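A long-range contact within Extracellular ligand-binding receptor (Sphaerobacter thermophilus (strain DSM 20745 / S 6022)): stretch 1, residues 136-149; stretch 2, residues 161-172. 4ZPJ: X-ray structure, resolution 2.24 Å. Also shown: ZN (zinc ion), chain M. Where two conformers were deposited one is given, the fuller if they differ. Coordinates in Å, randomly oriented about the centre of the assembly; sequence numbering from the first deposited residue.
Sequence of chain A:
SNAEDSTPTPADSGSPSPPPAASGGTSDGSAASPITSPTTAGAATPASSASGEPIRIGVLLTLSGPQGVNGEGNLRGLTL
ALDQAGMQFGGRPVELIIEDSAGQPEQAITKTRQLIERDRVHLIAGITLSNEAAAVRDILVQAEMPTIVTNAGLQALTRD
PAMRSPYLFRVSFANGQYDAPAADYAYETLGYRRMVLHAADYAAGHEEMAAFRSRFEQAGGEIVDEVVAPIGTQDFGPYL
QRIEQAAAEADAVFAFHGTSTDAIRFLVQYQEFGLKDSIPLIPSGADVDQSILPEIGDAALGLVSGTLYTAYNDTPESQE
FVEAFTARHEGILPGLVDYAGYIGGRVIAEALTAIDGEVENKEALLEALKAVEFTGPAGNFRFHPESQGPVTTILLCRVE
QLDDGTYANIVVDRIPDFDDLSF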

ATOM      1  N   VAL A 136       6.766   6.072 -16.778  1.00 45.59           N
ATOM      2  CA  VAL A 136       6.199   5.153 -17.838  1.00 46.01           C
ATOM      3  C   VAL A 136       4.704   5.404 -18.211  1.00 46.47           C
ATOM      4  O   VAL A 136       4.138   4.813 -19.164  1.00 46.71           O
ATOM      5  CB  VAL A 136       6.395   3.682 -17.428  1.00 47.94           C
ATOM      6  CG1 VAL A 136       7.843   3.375 -17.221  1.00 47.29           C
ATOM      7  CG2 VAL A 136       5.598   3.333 -16.146  1.00 46.44           C
ATOM      8  N   ARG A 137       4.064   6.305 -17.480  1.00 47.78           N
ATOM      9  CA  ARG A 137       2.613   6.555 -17.643  1.00 45.90           C
ATOM     10  C   ARG A 137       2.218   6.827 -19.070  1.00 46.16           C
ATOM     11  O   ARG A 137       1.326   6.143 -19.625  1.00 45.96           O
ATOM     12  CB  ARG A 137       2.179   7.728 -16.760  1.00 44.93           C
ATOM     13  CG  ARG A 137       0.677   7.995 -16.774  1.00 44.50           C
ATOM     14  CD  ARG A 137       0.392   9.164 -17.685  1.00 47.35           C
ATOM     15  NE  ARG A 137      -1.028   9.406 -17.780  1.00 48.50           N
ATOM     16  CZ  ARG A 137      -1.656   9.823 -18.878  1.00 49.96           C
ATOM     17  NH1 ARG A 137      -2.983   9.993 -18.839  1.00 49.66           N
ATOM     18  NH2 ARG A 137      -0.978  10.065 -19.998  1.00 46.83           N
ATOM     19  N   ASP A 138       2.854   7.833 -19.662  1.00 46.67           N
ATOM     20  CA  ASP A 138       2.615   8.192 -21.059  1.00 48.41           C
ATOM     21  C   ASP A 138       2.850   7.013 -22.010  1.00 48.04           C
ATOM     22  O   ASP A 138       2.068   6.814 -22.935  1.00 50.68           O
ATOM     23  CB  ASP A 138       3.413   9.461 -21.466  1.00 52.45           C
ATOM     24  CG  ASP A 138       2.706  10.771 -21.025  1.00 56.80           C
ATOM     25  OD1 ASP A 138       1.664  10.683 -20.356  1.00 59.92           O
ATOM     26  OD2 ASP A 138       3.148  11.902 -21.324  1.00 60.40           O
ATOM     27  N   ILE A 139       3.866   6.190 -21.762  1.00 47.47           N
ATOM     28  CA  ILE A 139       4.100   5.003 -22.613  1.00 47.49           C
ATOM     29  C   ILE A 139       2.937   4.023 -22.514  1.00 46.82           C
ATOM     30  O   ILE A 139       2.412   3.543 -23.500  1.00 47.78           O
ATOM     31  CB  ILE A 139       5.435   4.304 -22.254  1.00 47.05           C
ATOM     32  CG1 ILE A 139       6.642   5.142 -22.779  1.00 50.43           C
ATOM     33  CG2 ILE A 139       5.507   2.917 -22.850  1.00 45.70           C
ATOM     34  CD1 ILE A 139       7.887   5.033 -21.925  1.00 48.58           C
ATOM     35  N   LEU A 140       2.519   3.727 -21.302  1.00 47.67           N
ATOM     36  CA  LEU A 140       1.427   2.804 -21.137  1.00 46.28           C
ATOM     37  C   LEU A 140       0.166   3.326 -21.811  1.00 46.80           C
ATOM     38  O   LEU A 140      -0.501   2.581 -22.524  1.00 46.87           O
ATOM     39  CB  LEU A 140       1.201   2.533 -19.674  1.00 45.27           C
ATOM     40  CG  LEU A 140       2.358   1.852 -18.925  1.00 44.67           C
ATOM     41  CD1 LEU A 140       1.992   1.823 -17.458  1.00 44.22           C
ATOM     42  CD2 LEU A 140       2.597   0.443 -19.427  1.00 44.64           C
ATOM     43  N   VAL A 141      -0.118   4.611 -21.652  1.00 47.85           N
ATOM     44  CA  VAL A 141      -1.364   5.183 -22.209  1.00 48.15           C
ATOM     45  C   VAL A 141      -1.312   5.257 -23.710  1.00 50.44           C
ATOM     46  O   VAL A 141      -2.252   4.836 -24.399  1.00 48.12           O
ATOM     47  CB  VAL A 141      -1.702   6.574 -21.612  1.00 47.50           C
ATOM     48  CG1 VAL A 141      -2.894   7.217 -22.353  1.00 48.38           C
ATOM     49  CG2 VAL A 141      -1.985   6.435 -20.117  1.00 43.30           C
ATOM     50  N   GLN A 142      -0.184   5.727 -24.235  1.00 55.73           N
ATOM     51  CA  GLN A 142      -0.024   5.791 -25.681  1.00 56.24           C
ATOM     52  C   GLN A 142      -0.174   4.408 -26.268  1.00 54.83           C
ATOM     53  O   GLN A 142      -0.769   4.235 -27.319  1.00 57.85           O
ATOM     54  CB  GLN A 142       1.322   6.379 -26.078  1.00 61.67           C
ATOM     55  CG  GLN A 142       1.340   6.835 -27.543  1.00 69.39           C
ATOM     56  CD  GLN A 142       2.742   6.907 -28.152  1.00 79.26           C
ATOM     57  OE1 GLN A 142       3.107   7.898 -28.803  1.00 86.49           O
ATOM     58  NE2 GLN A 142       3.527   5.844 -27.965  1.00 80.60           N
ATOM     59  N   ALA A 143       0.367   3.408 -25.593  1.00 51.49           N
ATOM     60  CA  ALA A 143       0.232   2.036 -26.087  1.00 52.97           C
ATOM     61  C   ALA A 143      -1.161   1.382 -25.805  1.00 51.95           C
ATOM     62  O   ALA A 143      -1.420   0.272 -26.233  1.00 48.70           O
ATOM     63  CB  ALA A 143       1.359   1.176 -25.530  1.00 52.57           C
ATOM     64  N   GLU A 144      -2.059   2.089 -25.130  1.00 52.08           N
ATOM     65  CA  GLU A 144      -3.398   1.554 -24.805  1.00 54.76           C
ATOM     66  C   GLU A 144      -3.265   0.194 -24.104  1.00 51.22           C
ATOM     67  O   GLU A 144      -3.937  -0.775 -24.434  1.00 53.09           O
ATOM     68  CB  GLU A 144      -4.321   1.538 -26.052  1.00 58.28           C
ATOM     69  CG  GLU A 144      -4.390   2.918 -26.760  1.00 64.82           C
ATOM     70  CD  GLU A 144      -5.411   3.028 -27.919  1.00 71.17           C
ATOM     71  OE1 GLU A 144      -6.226   2.092 -28.067  1.00 73.45           O
ATOM     72  OE2 GLU A 144      -5.419   4.060 -28.670  1.00 68.76           O
HETATM   73  N   MSE A 145      -2.404   0.172 -23.091  1.00 49.27           N
HETATM   74  CA  MSE A 145      -2.066  -1.022 -22.337  1.00 46.84           C
HETATM   75  C   MSE A 145      -2.727  -1.031 -20.980  1.00 44.79           C
HETATM   76  O   MSE A 145      -2.390  -0.198 -20.102  1.00 43.20           O
HETATM   77  CB  MSE A 145      -0.568  -0.972 -22.112  1.00 49.24           C
HETATM   78  CG  MSE A 145      -0.045  -2.108 -21.256  1.00 50.69           C
HETATM   79 SE   MSE A 145      -0.324  -3.911 -22.027  0.86 59.16          SE
HETATM   80  CE  MSE A 145       0.282  -3.514 -23.862  0.79 58.78           C
ATOM     81  N   PRO A 146      -3.611  -2.003 -20.750  1.00 40.97           N
ATOM     82  CA  PRO A 146      -4.216  -2.125 -19.441  1.00 40.90           C
ATOM     83  C   PRO A 146      -3.176  -2.420 -18.401  1.00 39.91           C
ATOM     84  O   PRO A 146      -2.293  -3.262 -18.608  1.00 43.49           O
ATOM     85  CB  PRO A 146      -5.207  -3.304 -19.610  1.00 41.53           C
ATOM     86  CG  PRO A 146      -5.455  -3.343 -21.088  1.00 43.07           C
ATOM     87  CD  PRO A 146      -4.093  -3.051 -21.657  1.00 44.44           C
ATOM     88  N   THR A 147      -3.223  -1.682 -17.315  1.00 40.34           N
ATOM     89  CA  THR A 147      -2.122  -1.662 -16.348  1.00 39.80           C
ATOM     90  C   THR A 147      -2.700  -1.727 -14.946  1.00 38.52           C
ATOM     91  O   THR A 147      -3.622  -0.983 -14.640  1.00 39.07           O
ATOM     92  CB  THR A 147      -1.321  -0.371 -16.517  1.00 40.17           C
ATOM     93  OG1 THR A 147      -0.787  -0.307 -17.842  1.00 44.08           O
ATOM     94  CG2 THR A 147      -0.223  -0.335 -15.518  1.00 41.49           C
ATOM     95  N   ILE A 148      -2.187  -2.631 -14.123  1.00 37.15           N
ATOM     96  CA  ILE A 148      -2.651  -2.788 -12.745  1.00 37.26           C
ATOM     97  C   ILE A 148      -1.483  -2.395 -11.815  1.00 37.24           C
ATOM     98  O   ILE A 148      -0.511  -3.150 -11.683  1.00 34.32           O
ATOM     99  CB  ILE A 148      -2.992  -4.257 -12.382  1.00 38.62           C
ATOM    100  CG1 ILE A 148      -3.850  -4.960 -13.412  1.00 42.19           C
ATOM    101  CG2 ILE A 148      -3.692  -4.347 -11.052  1.00 38.31           C
ATOM    102  CD1 ILE A 148      -5.224  -4.514 -13.528  1.00 42.81           C
ATOM    103  N   VAL A 149      -1.577  -1.236 -11.184  1.00 36.45           N
ATOM    104  CA  VAL A 149      -0.539  -0.788 -10.276  1.00 35.37           C
ATOM    105  C   VAL A 149      -0.678  -1.400  -8.901  1.00 36.61           C
ATOM    106  O   VAL A 149      -1.711  -1.238  -8.236  1.00 34.75           O
ATOM    107  CB  VAL A 149      -0.552   0.718 -10.155  1.00 35.15           C
ATOM    108  CG1 VAL A 149       0.493   1.174  -9.146  1.00 34.48           C
ATOM    109  CG2 VAL A 149      -0.224   1.286 -11.523  1.00 36.51           C
ATOM    110  N   PRO A 161      -7.100  14.424 -12.703  1.00 47.75           N
ATOM    111  CA  PRO A 161      -7.788  14.019 -13.923  1.00 49.54           C
ATOM    112  C   PRO A 161      -6.880  14.007 -15.164  1.00 48.69           C
ATOM    113  O   PRO A 161      -7.184  13.295 -16.092  1.00 48.91           O
ATOM    114  CB  PRO A 161      -8.924  15.060 -14.087  1.00 50.54           C
ATOM    115  CG  PRO A 161      -9.057  15.747 -12.768  1.00 51.26           C
ATOM    116  CD  PRO A 161      -7.703  15.623 -12.090  1.00 50.54           C
ATOM    117  N   ALA A 162      -5.775  14.751 -15.180  1.00 48.10           N
ATOM    118  CA  ALA A 162      -4.886  14.722 -16.377  1.00 51.28           C
ATOM    119  C   ALA A 162      -3.917  13.540 -16.435  1.00 51.24           C
ATOM    120  O   ALA A 162      -3.438  13.229 -17.512  1.00 57.92           O
ATOM    121  CB  ALA A 162      -4.111  16.023 -16.528  1.00 50.79           C
HETATM  122  N   MSE A 163      -3.629  12.905 -15.291  1.00 50.59           N
HETATM  123  CA  MSE A 163      -2.691  11.780 -15.236  0.60 50.21           C
HETATM  124  C   MSE A 163      -3.409  10.485 -15.342  1.00 49.60           C
HETATM  125  O   MSE A 163      -2.818   9.487 -15.746  1.00 50.55           O
HETATM  126  CB  MSE A 163      -1.964  11.713 -13.904  0.60 53.59           C
HETATM  127  CG  MSE A 163      -0.930  12.809 -13.804  0.60 60.79           C
HETATM  128 SE   MSE A 163       0.614  12.194 -14.855  0.39 69.89          SE
HETATM  129  CE  MSE A 163       1.556  11.344 -13.340  0.60 68.34           C
ATOM    130  N   ARG A 164      -4.692  10.477 -14.968  1.00 44.81           N
ATOM    131  CA  ARG A 164      -5.446   9.269 -14.972  1.00 45.37           C
ATOM    132  C   ARG A 164      -5.766   8.887 -16.368  1.00 45.05           C
ATOM    133  O   ARG A 164      -5.554   9.658 -17.309  1.00 49.27           O
ATOM    134  CB  ARG A 164      -6.747   9.344 -14.079  1.00 43.26           C
ATOM    135  CG  ARG A 164      -7.895  10.105 -14.646  1.00 43.86           C
ATOM    136  CD  ARG A 164      -9.143   9.939 -13.764  1.00 44.58           C
ATOM    137  NE  ARG A 164      -9.048  10.484 -12.404  1.00 44.66           N
ATOM    138  CZ  ARG A 164      -9.839  11.440 -11.899  1.00 45.61           C
ATOM    139  NH1 ARG A 164     -10.779  12.009 -12.626  1.00 44.94           N
ATOM    140  NH2 ARG A 164      -9.705  11.821 -10.626  1.00 46.67           N
ATOM    141  N   SER A 165      -6.267   7.669 -16.506  1.00 44.74           N
ATOM    142  CA  SER A 165      -6.621   7.138 -17.821  1.00 47.57           C
ATOM    143  C   SER A 165      -7.438   5.876 -17.625  1.00 43.28           C
ATOM    144  O   SER A 165      -7.235   5.165 -16.653  1.00 44.12           O
ATOM    145  CB  SER A 165      -5.276   6.826 -18.582  1.00 48.16           C
ATOM    146  OG  SER A 165      -5.441   5.874 -19.604  1.00 45.94           O
ATOM    147  N   PRO A 166      -8.328   5.550 -18.566  1.00 45.27           N
ATOM    148  CA  PRO A 166      -9.074   4.267 -18.477  1.00 43.39           C
ATOM    149  C   PRO A 166      -8.178   3.026 -18.563  1.00 44.58           C
ATOM    150  O   PRO A 166      -8.587   1.958 -18.150  1.00 45.10           O
ATOM    151  CB  PRO A 166     -10.015   4.290 -19.648  1.00 44.97           C
ATOM    152  CG  PRO A 166      -9.745   5.542 -20.426  1.00 48.01           C
ATOM    153  CD  PRO A 166      -8.686   6.362 -19.729  1.00 46.59           C
ATOM    154  N   TYR A 167      -6.962   3.167 -19.074  1.00 42.62           N
ATOM    155  CA  TYR A 167      -6.036   2.050 -19.075  1.00 43.56           C
ATOM    156  C   TYR A 167      -5.341   1.817 -17.719  1.00 41.80           C
ATOM    157  O   TYR A 167      -4.815   0.743 -17.510  1.00 41.56           O
ATOM    158  CB  TYR A 167      -5.010   2.199 -20.219  1.00 45.04           C
ATOM    159  CG  TYR A 167      -5.682   2.182 -21.553  1.00 46.23           C
ATOM    160  CD1 TYR A 167      -6.101   0.994 -22.115  1.00 49.58           C
ATOM    161  CD2 TYR A 167      -5.895   3.346 -22.264  1.00 48.15           C
ATOM    162  CE1 TYR A 167      -6.764   0.977 -23.339  1.00 53.19           C
ATOM    163  CE2 TYR A 167      -6.546   3.335 -23.491  1.00 50.12           C
ATOM    164  CZ  TYR A 167      -6.990   2.151 -24.007  1.00 53.17           C
ATOM    165  OH  TYR A 167      -7.634   2.119 -25.230  1.00 65.68           O
ATOM    166  N   LEU A 168      -5.391   2.776 -16.780  1.00 43.27           N
ATOM    167  CA  LEU A 168      -4.694   2.661 -15.487  1.00 40.79           C
ATOM    168  C   LEU A 168      -5.627   2.368 -14.315  1.00 37.22           C
ATOM    169  O   LEU A 168      -6.587   3.077 -14.104  1.00 37.33           O
ATOM    170  CB  LEU A 168      -3.930   3.946 -15.162  1.00 44.31           C
ATOM    171  CG  LEU A 168      -3.013   4.422 -16.298  1.00 49.84           C
ATOM    172  CD1 LEU A 168      -2.368   5.770 -15.969  1.00 51.14           C
ATOM    173  CD2 LEU A 168      -1.969   3.379 -16.606  1.00 48.14           C
ATOM    174  N   PHE A 169      -5.318   1.307 -13.601  1.00 34.37           N
ATOM    175  CA  PHE A 169      -6.010   0.909 -12.405  1.00 35.73           C
ATOM    176  C   PHE A 169      -5.006   0.825 -11.296  1.00 34.54           C
ATOM    177  O   PHE A 169      -3.852   0.444 -11.535  1.00 39.32           O
ATOM    178  CB  PHE A 169      -6.646  -0.486 -12.589  1.00 36.31           C
ATOM    179  CG  PHE A 169      -7.690  -0.559 -13.665  1.00 35.39           C
ATOM    180  CD1 PHE A 169      -7.320  -0.668 -15.011  1.00 38.57           C
ATOM    181  CD2 PHE A 169      -9.004  -0.564 -13.349  1.00 37.02           C
ATOM    182  CE1 PHE A 169      -8.287  -0.717 -16.019  1.00 40.04           C
ATOM    183  CE2 PHE A 169     -10.003  -0.664 -14.347  1.00 37.68           C
ATOM    184  CZ  PHE A 169      -9.634  -0.740 -15.680  1.00 39.13           C
ATOM    185  N   ARG A 170      -5.432   1.107 -10.082  1.00 32.52           N
ATOM    186  CA  ARG A 170      -4.554   0.949  -8.942  1.00 32.52           C
ATOM    187  C   ARG A 170      -5.209   0.153  -7.860  1.00 33.95           C
ATOM    188  O   ARG A 170      -6.338   0.458  -7.473  1.00 32.75           O
ATOM    189  CB  ARG A 170      -4.118   2.333  -8.433  1.00 30.87           C
ATOM    190  CG  ARG A 170      -3.219   2.258  -7.231  1.00 31.78           C
ATOM    191  CD  ARG A 170      -2.162   3.350  -7.266  1.00 32.11           C
ATOM    192  NE  ARG A 170      -2.754   4.623  -7.020  1.00 31.92           N
ATOM    193  CZ  ARG A 170      -2.140   5.792  -7.104  1.00 34.41           C
ATOM    194  NH1 ARG A 170      -0.842   5.892  -7.434  1.00 36.81           N
ATOM    195  NH2 ARG A 170      -2.823   6.893  -6.815  1.00 33.27           N
ATOM    196  N   VAL A 171      -4.525  -0.887  -7.362  1.00 35.91           N
ATOM    197  CA  VAL A 171      -5.155  -1.782  -6.371  1.00 34.07           C
ATOM    198  C   VAL A 171      -4.510  -1.633  -4.992  1.00 36.33           C
ATOM    199  O   VAL A 171      -4.915  -2.308  -4.031  1.00 37.31           O
ATOM    200  CB  VAL A 171      -5.090  -3.261  -6.768  1.00 33.96           C
ATOM    201  CG1 VAL A 171      -5.844  -3.527  -8.055  1.00 35.02           C
ATOM    202  CG2 VAL A 171      -3.657  -3.724  -6.901  1.00 35.67           C
ATOM    203  N   SER A 172      -3.476  -0.802  -4.885  1.00 34.69           N
ATOM    204  CA  SER A 172      -2.826  -0.594  -3.583  1.00 35.03           C
ATOM    205  C   SER A 172      -3.450   0.600  -2.787  1.00 34.04           C
ATOM    206  O   SER A 172      -4.303   0.441  -1.881  1.00 34.14           O
ATOM    207  CB  SER A 172      -1.333  -0.414  -3.824  1.00 35.70           C
ATOM    208  OG  SER A 172      -1.098   0.633  -4.745  1.00 35.04           O
TER
HETATM  209 ZN    ZN M 512       2.828  13.269 -19.637  1.00 93.98          ZN
HETATM  210  O   HOH W   1       3.548  14.607 -21.256  1.00 57.06           O
HETATM  211  O   HOH W   2       2.898  12.106 -17.390  1.00 61.38           O

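The most unusual feature is the way Arg137, on the helix of the first stretch, reads the backbone of the second. Its side chain reaches two consecutive carbonyls, those of Met163 and Arg164. Arg137 NE donates to Met163 O at 2.7 Å, and Arg137 NH1 donates to Arg164 O at 3.0 Å. A second, weak bond runs from Arg137 NH1 to Met163 O at 3.1 Å. Both acceptors lie at the edge of the guanidinium, near its plane, where the N-H groups point. Ala162 O sits over one face instead, 3.5 Å from Arg137 NH1.

The same guanidinium is held from its own stretch. Arg137 NH2 forms a salt bridge with Asp138 OD1 at 2.7 Å. The other carboxylate oxygen, Asp138 OD2, binds the zinc ion ZN at 2.2 Å. Two waters also bind the metal. A short chain of contacts therefore runs from the metal through Asp138 and Arg137 to the carbonyls of Met163 and Arg164.

Further along, the two stretches join as neighbouring parallel strands, 147-149 and 168-170. The register pairs Thr147 with Leu168, Ile148 with Phe169, and Val149 with Arg170. Four backbone hydrogen bonds tie them in the alternating pattern of a parallel sheet. Thr147 N donates to Tyr167 O at 2.9 Å, and Phe169 N donates to Thr147 O at 3.0 Å. Val149 N then donates to Phe169 O at 2.8 Å, and Val171 N to Val149 O at 3.0 Å. The last two are nearly straight. Just before the strand, Pro146 CA makes a CA-H...O contact with Tyr167 O at 3.5 Å.

Side chains alternate between the two faces of the sheet. Thr147, Leu168, Val149 and Arg170 share one face; Ile148 and Phe169 share the other. On the first face, Leu168 links sheet and helix. Its CD2 lies 3.8 Å from Thr147 CB and 4.3 Å from Leu140 CD1. Its CD1 lies 4.2 Å from Val141 CG2 and 3.9 Å from Arg137 CG, so the aliphatic part of the arginine joins this apolar cluster. Val149 CG1 packs against the aliphatic Arg170 CD at 3.9 Å. On the other face, Ile148 CD1 approaches Phe169 CB at 4.4 Å. Ile148 CG2 also meets Val171 CG1 at 3.8 Å.

Between helix and strand, the first stretch turns in a Schellman motif. Glu144 has positive phi there, and its backbone lies against Tyr167. Glu144 CA sits 3.6 Å from the centroid of the Tyr167 ring, almost on the ring normal. This is a CH-pi contact over the face. Tyr167 has the largest area covered by the other stretch.

Tyr167 lies within a type I turn from Ser165 to Leu168. Leu168 N closes it by bonding to Ser165 O at 3.0 Å. Ser165 OG accepts from Tyr167 N at 3.1 Å and lies 3.5 Å from Val141 CG2.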